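Local coordinates for endo-beta-1,4-glucanase (cellulase B) (Bacillus halodurans, PDB 4V2X), which probably hydrolyses beta-1,4-glucan chains, as a three-module family 5 glycoside hydrolase that carries an Ig-like module and a family 46 carbohydrate-binding module, at residues I148-I158 / K171-L179. Sequence-based numbering, arbitrary orientation. Where two conformers were deposited one is given.
Sequences INLHHDSWLWI and KYRSLWEQL
Trp157 and Leu150 bury the largest areas in this contact, Trp157 against Lys171 and Leu150 against Trp176. It belongs to the (beta/alpha)8 barrel of the family 5 catalytic module. Strand 145-149 leads through a loop and the short helix 153-158 to helix 165-183, which packs back against the strand end. Lys171 lies across one face of the Trp157 indole. Its CG is anti to the backbone N (chi1 -170°) and the chain runs on extended, which lays the methylenes along the ring. Lys171 CD sits 3.6 Å from the centroid of the six-membered ring of Trp157. Lys171 NZ makes a cation-pi contact, 3.6 Å from the centroid of the five-membered ring of Trp157 and 9° off its normal. NZ also forms a salt bridge with Glu113. Ile158 CG1 and Asp153 O lie over the opposite face of the indole. Leu175 CD1 reaches Trp157 CZ2 at 3.7 Å. Replacing Trp157 by alanine is likely to leave the Lys171 chain without its aromatic support and to open a gap beside Leu175 CD1. Leu150 packs against Tyr172, Trp176 and Leu179. Leu150 CD1 touches Trp176 NE1 at 3.5 Å and Tyr172 CD1 at 3.7 Å. Its CD2 lies off-centre over a Trp176 face, which it shares with Leu179 CD1. The indole N-H of Trp176 is bonded to Ser194 O, and Tyr172 OH is bonded to Leu218 O, so both buried polar ends are satisfied. Trp157 is held at its edge as well: Trp157 NE1 donates to the anti lone pair of Asp153 OD1 at 2.8 Å, close to the ring plane.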
# COMPACT_ATOMS: atom_id res chain seq x y z
N ILE A 148 2.19 20.35 17.74
CA ILE A 148 2.85 21.13 16.70
C ILE A 148 3.00 20.25 15.47
O ILE A 148 2.96 19.02 15.55
CB ILE A 148 4.23 21.67 17.12
CG1 ILE A 148 5.18 20.53 17.48
CG2 ILE A 148 4.09 22.66 18.28
CD1 ILE A 148 6.61 20.98 17.69
N ASN A 149 3.19 20.89 14.32
CA ASN A 149 3.26 20.17 13.06
C ASN A 149 4.12 20.86 12.01
O ASN A 149 4.80 21.84 12.31
CB ASN A 149 1.84 19.97 12.52
CG ASN A 149 1.19 21.26 12.04
OD1 ASN A 149 1.85 22.29 11.90
ND2 ASN A 149 -0.11 21.20 11.76
N LEU A 150 4.11 20.33 10.79
CA LEU A 150 4.45 21.12 9.60
C LEU A 150 3.11 21.40 8.96
O LEU A 150 2.34 20.46 8.75
CB LEU A 150 5.34 20.36 8.61
CG LEU A 150 6.45 19.46 9.13
CD1 LEU A 150 7.18 18.83 7.95
CD2 LEU A 150 7.41 20.21 10.03
N HIS A 151 2.82 22.66 8.68
CA HIS A 151 1.45 23.02 8.28
C HIS A 151 1.34 23.29 6.78
O HIS A 151 1.21 22.34 6.01
CB HIS A 151 0.93 24.18 9.12
CG HIS A 151 -0.56 24.28 9.13
ND1 HIS A 151 -1.35 23.44 9.88
CD2 HIS A 151 -1.39 25.12 8.49
CE1 HIS A 151 -2.62 23.78 9.71
NE2 HIS A 151 -2.67 24.79 8.86
N HIS A 152 1.41 24.55 6.34
CA HIS A 152 1.23 24.86 4.93
C HIS A 152 2.43 24.47 4.06
O HIS A 152 2.34 24.53 2.84
CB HIS A 152 0.83 26.31 4.73
CG HIS A 152 -0.56 26.60 5.21
ND1 HIS A 152 -0.90 27.73 5.92
CD2 HIS A 152 -1.69 25.87 5.10
CE1 HIS A 152 -2.19 27.70 6.20
NE2 HIS A 152 -2.69 26.57 5.74
N ASP A 153 3.51 24.02 4.70
CA ASP A 153 4.53 23.24 4.01
C ASP A 153 3.90 22.14 3.15
O ASP A 153 4.44 21.79 2.10
CB ASP A 153 5.47 22.63 5.03
CG ASP A 153 6.15 23.68 5.87
OD1 ASP A 153 7.13 24.28 5.37
OD2 ASP A 153 5.66 23.93 7.00
N SER A 154 2.75 21.62 3.56
CA SER A 154 2.04 20.60 2.78
C SER A 154 1.89 20.98 1.30
O SER A 154 2.25 20.20 0.43
CB SER A 154 0.68 20.31 3.40
OG SER A 154 -0.20 21.42 3.28
N TRP A 155 1.37 22.18 1.03
CA TRP A 155 1.12 22.63 -0.35
C TRP A 155 2.14 23.62 -0.87
O TRP A 155 2.14 23.93 -2.06
CB TRP A 155 -0.30 23.22 -0.51
CG TRP A 155 -0.58 24.39 0.36
CD1 TRP A 155 -1.17 24.35 1.59
CD2 TRP A 155 -0.31 25.76 0.08
NE1 TRP A 155 -1.28 25.62 2.09
CE2 TRP A 155 -0.75 26.51 1.19
CE3 TRP A 155 0.27 26.44 -1.00
CZ2 TRP A 155 -0.64 27.89 1.26
CZ3 TRP A 155 0.39 27.82 -0.93
CH2 TRP A 155 -0.07 28.53 0.19
N LEU A 156 3.02 24.11 -0.00
CA LEU A 156 4.13 24.93 -0.46
C LEU A 156 5.23 24.09 -1.11
O LEU A 156 5.87 24.55 -2.05
CB LEU A 156 4.70 25.76 0.69
CG LEU A 156 3.78 26.89 1.17
CD1 LEU A 156 4.21 27.40 2.54
CD2 LEU A 156 3.71 28.03 0.17
N TRP A 157 5.47 22.88 -0.61
CA TRP A 157 6.53 22.03 -1.19
C TRP A 157 6.38 20.51 -1.00
O TRP A 157 6.85 19.75 -1.84
CB TRP A 157 7.92 22.48 -0.69
CG TRP A 157 8.06 22.44 0.80
CD1 TRP A 157 7.74 23.45 1.67
CD2 TRP A 157 8.54 21.36 1.60
NE1 TRP A 157 8.00 23.06 2.95
CE2 TRP A 157 8.49 21.78 2.94
CE3 TRP A 157 9.03 20.08 1.31
CZ2 TRP A 157 8.88 20.97 4.00
CZ3 TRP A 157 9.42 19.26 2.36
CH2 TRP A 157 9.35 19.71 3.69
N ILE A 158 5.74 20.05 0.08
CA ILE A 158 5.72 18.61 0.34
C ILE A 158 5.00 17.86 -0.80
O ILE A 158 5.42 16.77 -1.20
CB ILE A 158 5.08 18.29 1.72
CG1 ILE A 158 6.00 18.77 2.84
CG2 ILE A 158 4.83 16.79 1.84
CD1 ILE A 158 5.37 18.73 4.22
N LYS A 171 14.45 17.39 2.66
CA LYS A 171 13.95 18.58 3.37
C LYS A 171 13.06 18.23 4.56
O LYS A 171 13.23 18.77 5.66
CB LYS A 171 13.19 19.46 2.38
CG LYS A 171 12.83 20.84 2.90
CD LYS A 171 12.30 21.70 1.78
CE LYS A 171 11.78 23.03 2.29
NZ LYS A 171 11.39 23.91 1.16
N TYR A 172 12.13 17.31 4.34
CA TYR A 172 11.22 16.82 5.38
C TYR A 172 11.99 16.17 6.52
O TYR A 172 11.75 16.47 7.69
CB TYR A 172 10.24 15.83 4.75
CG TYR A 172 9.18 15.23 5.63
CD1 TYR A 172 7.99 15.92 5.90
CD2 TYR A 172 9.31 13.94 6.12
CE1 TYR A 172 6.99 15.35 6.67
CE2 TYR A 172 8.31 13.36 6.89
CZ TYR A 172 7.16 14.07 7.16
OH TYR A 172 6.19 13.46 7.91
N ARG A 173 12.92 15.28 6.18
CA ARG A 173 13.77 14.63 7.17
C ARG A 173 14.52 15.68 8.00
O ARG A 173 14.56 15.59 9.23
CB ARG A 173 14.76 13.68 6.49
CG ARG A 173 15.88 13.16 7.37
CD ARG A 173 16.69 12.09 6.65
NE ARG A 173 16.05 10.78 6.75
CZ ARG A 173 16.14 10.01 7.82
NH1 ARG A 173 16.83 10.41 8.88
NH2 ARG A 173 15.53 8.83 7.85
N SER A 174 15.11 16.66 7.33
CA SER A 174 15.88 17.68 8.03
C SER A 174 15.03 18.44 9.05
O SER A 174 15.46 18.67 10.18
CB SER A 174 16.50 18.67 7.05
OG SER A 174 17.16 19.69 7.78
N LEU A 175 13.82 18.81 8.65
CA LEU A 175 12.96 19.58 9.54
C LEU A 175 12.57 18.76 10.76
O LEU A 175 12.65 19.25 11.89
CB LEU A 175 11.72 20.10 8.81
CG LEU A 175 11.96 21.19 7.76
CD1 LEU A 175 10.64 21.63 7.14
CD2 LEU A 175 12.68 22.39 8.33
N TRP A 176 12.18 17.50 10.56
CA TRP A 176 11.76 16.68 11.68
C TRP A 176 12.93 16.22 12.55
O TRP A 176 12.76 16.03 13.74
CB TRP A 176 10.92 15.49 11.23
CG TRP A 176 9.47 15.87 11.14
CD1 TRP A 176 8.67 15.81 10.04
CD2 TRP A 176 8.67 16.43 12.19
NE1 TRP A 176 7.41 16.28 10.35
CE2 TRP A 176 7.39 16.66 11.66
CE3 TRP A 176 8.92 16.74 13.53
CZ2 TRP A 176 6.35 17.20 12.42
CZ3 TRP A 176 7.89 17.28 14.29
CH2 TRP A 176 6.62 17.50 13.73
N GLU A 177 14.11 16.06 11.95
CA GLU A 177 15.32 15.84 12.74
C GLU A 177 15.58 17.02 13.68
O GLU A 177 15.81 16.83 14.88
CB GLU A 177 16.54 15.59 11.83
CG GLU A 177 16.59 14.17 11.28
CD GLU A 177 17.73 13.94 10.32
OE1 GLU A 177 18.45 14.90 9.98
OE2 GLU A 177 17.91 12.77 9.90
N GLN A 178 15.48 18.24 13.16
CA GLN A 178 15.70 19.45 13.95
C GLN A 178 14.66 19.65 15.05
O GLN A 178 15.01 19.97 16.18
CB GLN A 178 15.70 20.70 13.06
CG GLN A 178 16.93 20.83 12.18
CD GLN A 178 16.84 22.04 11.26
OE1 GLN A 178 17.00 23.16 11.71
NE2 GLN A 178 16.56 21.81 9.99
N LEU A 179 13.38 19.50 14.70
CA LEU A 179 12.32 19.67 15.68
C LEU A 179 12.36 18.60 16.76
O LEU A 179 12.22 18.90 17.94
CB LEU A 179 10.95 19.68 15.01
CG LEU A 179 10.69 20.87 14.10
CD1 LEU A 179 9.39 20.66 13.32
CD2 LEU A 179 10.65 22.16 14.89